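PDB 3E8L: serine proteinase inhibitor A from Sagittaria sagittifolia, which inhibits serine proteases, probably through two reactive sites that act on trypsin and chymotrypsin at the same time, with weaker inhibition of kallikrein. Local coordinates for residues A[19-30]-A[68-79]. The protein carries 2 engineered substitutions. Numbering follows the deposited sequence.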
ATOM      1  N   VAL A  19      -7.528 -13.484  13.050  1.00 26.22           N
ATOM      2  CA  VAL A  19      -7.946 -12.328  12.293  1.00 26.24           C
ATOM      3  C   VAL A  19      -7.909 -12.675  10.810  1.00 26.76           C
ATOM      4  O   VAL A  19      -6.864 -13.035  10.253  1.00 26.61           O
ATOM      5  CB  VAL A  19      -7.066 -11.120  12.625  1.00 26.31           C
ATOM      6  CG1 VAL A  19      -7.358  -9.955  11.661  1.00 25.76           C
ATOM      7  CG2 VAL A  19      -7.283 -10.704  14.085  1.00 25.30           C
ATOM      8  N   GLN A  20      -9.061 -12.576  10.172  1.00 27.20           N
ATOM      9  CA  GLN A  20      -9.155 -12.947   8.761  1.00 27.99           C
ATOM     10  C   GLN A  20      -8.775 -11.817   7.817  1.00 28.32           C
ATOM     11  O   GLN A  20      -9.083 -10.645   8.065  1.00 28.66           O
ATOM     12  CB  GLN A  20     -10.544 -13.490   8.444  1.00 27.84           C
ATOM     13  CG  GLN A  20     -10.803 -14.836   9.114  1.00 28.60           C
ATOM     14  CD  GLN A  20     -12.254 -15.155   9.166  1.00 29.06           C
ATOM     15  OE1 GLN A  20     -12.962 -15.048   8.165  1.00 30.66           O
ATOM     16  NE2 GLN A  20     -12.718 -15.565  10.328  1.00 29.64           N
ATOM     17  N   LEU A  21      -8.090 -12.183   6.741  1.00 28.62           N
ATOM     18  CA  LEU A  21      -7.752 -11.242   5.687  1.00 29.10           C
ATOM     19  C   LEU A  21      -8.873 -11.054   4.666  1.00 29.24           C
ATOM     20  O   LEU A  21      -9.743 -11.917   4.477  1.00 28.69           O
ATOM     21  CB  LEU A  21      -6.489 -11.693   4.947  1.00 29.34           C
ATOM     22  CG  LEU A  21      -5.080 -11.442   5.491  1.00 29.14           C
ATOM     23  CD1 LEU A  21      -5.001 -10.395   6.599  1.00 29.96           C
ATOM     24  CD2 LEU A  21      -4.455 -12.700   5.911  1.00 29.37           C
ATOM     25  N   ASN A  22      -8.820  -9.917   3.989  1.00 29.68           N
ATOM     26  CA  ASN A  22      -9.713  -9.653   2.880  1.00 30.12           C
ATOM     27  C   ASN A  22      -9.210 -10.286   1.581  1.00 30.74           C
ATOM     28  O   ASN A  22      -8.252  -9.816   0.973  1.00 30.37           O
ATOM     29  CB  ASN A  22      -9.919  -8.152   2.707  1.00 30.27           C
ATOM     30  CG  ASN A  22     -10.493  -7.807   1.353  1.00 30.36           C
ATOM     31  OD1 ASN A  22     -11.129  -8.646   0.715  1.00 31.77           O
ATOM     32  ND2 ASN A  22     -10.275  -6.582   0.905  1.00 28.64           N
ATOM     33  N   LEU A  23      -9.852 -11.384   1.203  1.00 31.86           N
ATOM     34  CA  LEU A  23      -9.486 -12.145   0.022  1.00 32.83           C
ATOM     35  C   LEU A  23     -10.615 -12.134  -0.991  1.00 33.25           C
ATOM     36  O   LEU A  23     -10.778 -13.072  -1.759  1.00 33.31           O
ATOM     37  CB  LEU A  23      -9.167 -13.591   0.401  1.00 32.82           C
ATOM     38  CG  LEU A  23      -7.722 -13.940   0.737  1.00 32.95           C
ATOM     39  CD1 LEU A  23      -7.236 -13.151   1.928  1.00 32.90           C
ATOM     40  CD2 LEU A  23      -7.582 -15.425   0.983  1.00 32.05           C
ATOM     41  N   GLY A  24     -11.400 -11.069  -0.986  1.00 34.15           N
ATOM     42  CA  GLY A  24     -12.500 -10.951  -1.916  1.00 35.50           C
ATOM     43  C   GLY A  24     -13.849 -11.123  -1.257  1.00 36.12           C
ATOM     44  O   GLY A  24     -13.943 -11.398  -0.061  1.00 36.14           O
ATOM     45  N   GLY A  25     -14.896 -10.956  -2.052  1.00 37.12           N
ATOM     46  CA  GLY A  25     -16.252 -11.017  -1.552  1.00 37.89           C
ATOM     47  C   GLY A  25     -16.462  -9.994  -0.462  1.00 38.95           C
ATOM     48  O   GLY A  25     -15.789  -8.969  -0.418  1.00 39.28           O
ATOM     49  N   ASN A  26     -17.407 -10.278   0.421  1.00 39.34           N
ATOM     50  CA  ASN A  26     -17.621  -9.452   1.591  1.00 39.20           C
ATOM     51  C   ASN A  26     -16.511  -9.740   2.579  1.00 39.02           C
ATOM     52  O   ASN A  26     -16.505 -10.770   3.245  1.00 39.53           O
ATOM     53  CB  ASN A  26     -18.988  -9.742   2.205  1.00 39.61           C
ATOM     54  CG  ASN A  26     -20.125  -9.189   1.371  1.00 40.52           C
ATOM     55  OD1 ASN A  26     -20.341  -7.980   1.322  1.00 41.27           O
ATOM     56  ND2 ASN A  26     -20.861 -10.074   0.713  1.00 40.79           N
ATOM     57  N   TYR A  27     -15.559  -8.822   2.650  1.00 38.27           N
ATOM     58  CA  TYR A  27     -14.383  -8.992   3.465  1.00 36.93           C
ATOM     59  C   TYR A  27     -14.675  -8.813   4.947  1.00 35.08           C
ATOM     60  O   TYR A  27     -15.544  -8.035   5.317  1.00 34.14           O
ATOM     61  CB  TYR A  27     -13.266  -8.025   3.027  1.00 38.25           C
ATOM     62  CG  TYR A  27     -13.642  -6.585   2.668  1.00 39.69           C
ATOM     63  CD1 TYR A  27     -13.369  -6.082   1.383  1.00 41.70           C
ATOM     64  CD2 TYR A  27     -14.207  -5.709   3.611  1.00 41.26           C
ATOM     65  CE1 TYR A  27     -13.666  -4.757   1.030  1.00 41.95           C
ATOM     66  CE2 TYR A  27     -14.525  -4.370   3.264  1.00 42.44           C
ATOM     67  CZ  TYR A  27     -14.248  -3.910   1.964  1.00 42.83           C
ATOM     68  OH  TYR A  27     -14.547  -2.622   1.580  1.00 42.82           O
ATOM     69  N   PRO A  28     -13.912  -9.523   5.794  1.00 33.35           N
ATOM     70  CA  PRO A  28     -14.053  -9.463   7.242  1.00 32.14           C
ATOM     71  C   PRO A  28     -13.518  -8.136   7.777  1.00 31.13           C
ATOM     72  O   PRO A  28     -12.553  -7.582   7.233  1.00 30.76           O
ATOM     73  CB  PRO A  28     -13.180 -10.629   7.724  1.00 32.32           C
ATOM     74  CG  PRO A  28     -12.771 -11.382   6.457  1.00 32.24           C
ATOM     75  CD  PRO A  28     -12.783 -10.380   5.397  1.00 32.73           C
ATOM     76  N   LEU A  29     -14.152  -7.623   8.825  1.00 29.76           N
ATOM     77  CA  LEU A  29     -13.830  -6.303   9.316  1.00 28.16           C
ATOM     78  C   LEU A  29     -13.590  -6.331  10.796  1.00 27.81           C
ATOM     79  O   LEU A  29     -14.220  -7.099  11.525  1.00 27.36           O
ATOM     80  CB  LEU A  29     -14.945  -5.315   8.990  1.00 28.12           C
ATOM     81  CG  LEU A  29     -15.201  -4.934   7.536  1.00 26.30           C
ATOM     82  CD1 LEU A  29     -16.497  -4.127   7.432  1.00 25.31           C
ATOM     83  CD2 LEU A  29     -14.027  -4.155   6.974  1.00 24.51           C
ATOM     84  N   TYR A  30     -12.642  -5.499  11.220  1.00 27.53           N
ATOM     85  CA  TYR A  30     -12.244  -5.367  12.621  1.00 26.89           C
ATOM     86  C   TYR A  30     -12.084  -3.895  12.951  1.00 26.58           C
ATOM     87  O   TYR A  30     -11.626  -3.126  12.126  1.00 26.86           O
ATOM     88  CB  TYR A  30     -10.922  -6.111  12.877  1.00 26.77           C
ATOM     89  CG  TYR A  30     -11.028  -7.587  12.543  1.00 26.04           C
ATOM     90  CD1 TYR A  30     -10.897  -8.034  11.234  1.00 23.78           C
ATOM     91  CD2 TYR A  30     -11.311  -8.520  13.527  1.00 25.55           C
ATOM     92  CE1 TYR A  30     -11.030  -9.360  10.922  1.00 25.50           C
ATOM     93  CE2 TYR A  30     -11.430  -9.868  13.223  1.00 25.65           C
ATOM     94  CZ  TYR A  30     -11.291 -10.283  11.922  1.00 25.06           C
ATOM     95  OH  TYR A  30     -11.427 -11.616  11.619  1.00 23.36           O
ATOM     96  N   GLY A  68     -10.146  -3.266   7.065  1.00 28.47           N
ATOM     97  CA  GLY A  68      -9.888  -4.496   6.313  1.00 26.91           C
ATOM     98  C   GLY A  68      -8.391  -4.680   6.168  1.00 26.11           C
ATOM     99  O   GLY A  68      -7.640  -3.699   6.033  1.00 26.11           O
ATOM    100  N   PHE A  69      -7.955  -5.932   6.197  1.00 25.13           N
ATOM    101  CA  PHE A  69      -6.537  -6.265   6.136  1.00 24.47           C
ATOM    102  C   PHE A  69      -6.260  -7.035   4.873  1.00 24.49           C
ATOM    103  O   PHE A  69      -6.931  -8.020   4.568  1.00 24.83           O
ATOM    104  CB  PHE A  69      -6.120  -7.085   7.354  1.00 24.47           C
ATOM    105  CG  PHE A  69      -6.494  -6.449   8.660  1.00 24.34           C
ATOM    106  CD1 PHE A  69      -5.942  -5.212   9.034  1.00 23.47           C
ATOM    107  CD2 PHE A  69      -7.416  -7.065   9.508  1.00 23.12           C
ATOM    108  CE1 PHE A  69      -6.301  -4.607  10.238  1.00 23.78           C
ATOM    109  CE2 PHE A  69      -7.774  -6.471  10.718  1.00 22.95           C
ATOM    110  CZ  PHE A  69      -7.213  -5.238  11.078  1.00 24.55           C
ATOM    111  N   SER A  70      -5.281  -6.592   4.106  1.00 24.35           N
ATOM    112  CA  SER A  70      -5.042  -7.282   2.856  1.00 23.96           C
ATOM    113  C   SER A  70      -3.569  -7.478   2.548  1.00 23.95           C
ATOM    114  O   SER A  70      -2.709  -6.867   3.178  1.00 24.94           O
ATOM    115  CB  SER A  70      -5.834  -6.629   1.723  1.00 23.44           C
ATOM    116  OG  SER A  70      -5.297  -5.388   1.393  1.00 23.74           O
ATOM    117  N   ALA A  71      -3.286  -8.359   1.599  1.00 24.14           N
ATOM    118  CA  ALA A  71      -1.928  -8.821   1.329  1.00 24.37           C
ATOM    119  C   ALA A  71      -1.829  -9.198  -0.135  1.00 24.55           C
ATOM    120  O   ALA A  71      -2.848  -9.276  -0.810  1.00 24.90           O
ATOM    121  CB  ALA A  71      -1.610 -10.025   2.206  1.00 23.98           C
ATOM    122  N   SER A  72      -0.622  -9.453  -0.631  1.00 24.72           N
ATOM    123  CA  SER A  72      -0.474  -9.868  -2.023  1.00 25.01           C
ATOM    124  C   SER A  72      -1.099 -11.225  -2.286  1.00 25.70           C
ATOM    125  O   SER A  72      -1.179 -12.076  -1.389  1.00 25.93           O
ATOM    126  CB  SER A  72       0.984  -9.911  -2.423  1.00 24.94           C
ATOM    127  OG  SER A  72       1.416  -8.611  -2.735  1.00 25.01           O
ATOM    128  N   ALA A  73      -1.483 -11.466  -3.531  1.00 25.73           N
ATOM    129  CA  ALA A  73      -1.993 -12.769  -3.927  1.00 26.33           C
ATOM    130  C   ALA A  73      -1.146 -13.916  -3.356  1.00 26.65           C
ATOM    131  O   ALA A  73       0.023 -13.742  -3.024  1.00 25.74           O
ATOM    132  CB  ALA A  73      -2.171 -12.825  -5.431  1.00 26.10           C
ATOM    133  N   THR A  74      -1.762 -15.089  -3.260  1.00 27.07           N
ATOM    134  CA  THR A  74      -1.126 -16.305  -2.758  1.00 27.53           C
ATOM    135  C   THR A  74      -1.070 -16.411  -1.247  1.00 27.65           C
ATOM    136  O   THR A  74      -0.750 -17.461  -0.711  1.00 27.70           O
ATOM    137  CB  THR A  74       0.290 -16.516  -3.337  1.00 27.39           C
ATOM    138  OG1 THR A  74       1.233 -15.700  -2.640  1.00 27.13           O
ATOM    139  CG2 THR A  74       0.330 -16.219  -4.815  1.00 27.14           C
ATOM    140  N   SER A  75      -1.382 -15.319  -0.565  1.00 28.36           N
ATOM    141  CA  SER A  75      -1.370 -15.316   0.890  1.00 29.38           C
ATOM    142  C   SER A  75      -2.444 -16.233   1.451  1.00 29.51           C
ATOM    143  O   SER A  75      -3.530 -16.346   0.891  1.00 29.16           O
ATOM    144  CB  SER A  75      -1.572 -13.902   1.427  1.00 28.92           C
ATOM    145  OG  SER A  75      -1.508 -13.885   2.838  1.00 30.69           O
ATOM    146  N   GLN A  76      -2.132 -16.888   2.561  1.00 29.55           N
ATOM    147  CA  GLN A  76      -3.133 -17.681   3.277  1.00 29.92           C
ATOM    148  C   GLN A  76      -4.112 -16.695   3.933  1.00 29.40           C
ATOM    149  O   GLN A  76      -3.768 -15.538   4.125  1.00 28.73           O
ATOM    150  CB  GLN A  76      -2.476 -18.656   4.272  1.00 30.59           C
ATOM    151  CG  GLN A  76      -1.250 -18.113   4.989  1.00 31.57           C
ATOM    152  CD  GLN A  76      -1.622 -16.967   5.856  1.00 34.16           C
ATOM    153  OE1 GLN A  76      -1.203 -15.825   5.624  1.00 36.69           O
ATOM    154  NE2 GLN A  76      -2.477 -17.233   6.830  1.00 34.98           N
ATOM    155  N   PRO A  77      -5.350 -17.130   4.223  1.00 29.53           N
ATOM    156  CA  PRO A  77      -6.445 -16.199   4.583  1.00 29.57           C
ATOM    157  C   PRO A  77      -6.407 -15.567   5.989  1.00 29.58           C
ATOM    158  O   PRO A  77      -7.361 -14.893   6.380  1.00 30.00           O
ATOM    159  CB  PRO A  77      -7.705 -17.083   4.462  1.00 29.76           C
ATOM    160  CG  PRO A  77      -7.254 -18.347   3.782  1.00 29.29           C
ATOM    161  CD  PRO A  77      -5.831 -18.517   4.146  1.00 29.22           C
ATOM    162  N   VAL A  78      -5.331 -15.763   6.737  1.00 29.08           N
ATOM    163  CA  VAL A  78      -5.310 -15.330   8.120  1.00 29.37           C
ATOM    164  C   VAL A  78      -4.113 -14.427   8.369  1.00 29.49           C
ATOM    165  O   VAL A  78      -3.058 -14.639   7.791  1.00 30.42           O
ATOM    166  CB  VAL A  78      -5.338 -16.570   9.079  1.00 29.49           C
ATOM    167  CG1 VAL A  78      -4.005 -16.815   9.751  1.00 28.53           C
ATOM    168  CG2 VAL A  78      -6.423 -16.408  10.102  1.00 29.57           C
ATOM    169  N   MET A  79      -4.274 -13.408   9.206  1.00 29.31           N
ATOM    170  CA  MET A  79      -3.174 -12.497   9.505  1.00 29.32           C
ATOM    171  C   MET A  79      -2.135 -13.221  10.359  1.00 29.11           C
ATOM    172  O   MET A  79      -2.480 -13.792  11.394  1.00 28.99           O
ATOM    173  CB  MET A  79      -3.697 -11.212  10.181  1.00 29.47           C
ATOM    174  CG  MET A  79      -2.632 -10.296  10.726  1.00 29.74           C
ATOM    175  SD  MET A  79      -3.088  -8.645  11.335  1.00 33.93           S
ATOM    176  CE  MET A  79      -4.847  -8.554  11.180  1.00 35.20           C
TER
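V19, L21 and N22 thread between strand 68-70 and the returning 76-79 chain, and three nearly straight backbone hydrogen bonds fix the path. M79 N reaches V19 O at 2.8 Å, and L21 N reaches P77 O at 2.8 Å from above its carbonyl plane; these two flank the single bridge of Q20 with V78. Toward strand 68-70, N22 N donates to F69 O at 2.7 Å. L21 lies crosswise to F69, its CD1 3.6 Å from F69 CB, while L23 CD2 packs on the P77 ring. Y30 sets CD1 3.5 Å from F69 CE2, near the plane of the F69 ring and at its edge; the two rings are inclined by 30° and displaced laterally enough to share little overlap. V19 CG1 lies above one Y30 face, nearer its margin than its centre, and also touches F69 CD2. In this Kunitz-type β-trefoil inhibitor, F69 also meets F87 edge-to-face, and F181. With its ring so held, Y30 OH accepts from Q20 N at 2.9 Å (N-H...O 179°); an alanine here would probably leave that N-H without its mate and open a gap beside F69 and V19. Farther along, N22, with CG anti to its own N (chi1 163°), closes an Asx turn through OD1 to G24 N, while N22 O bonds a polar side chain of another protein's chain.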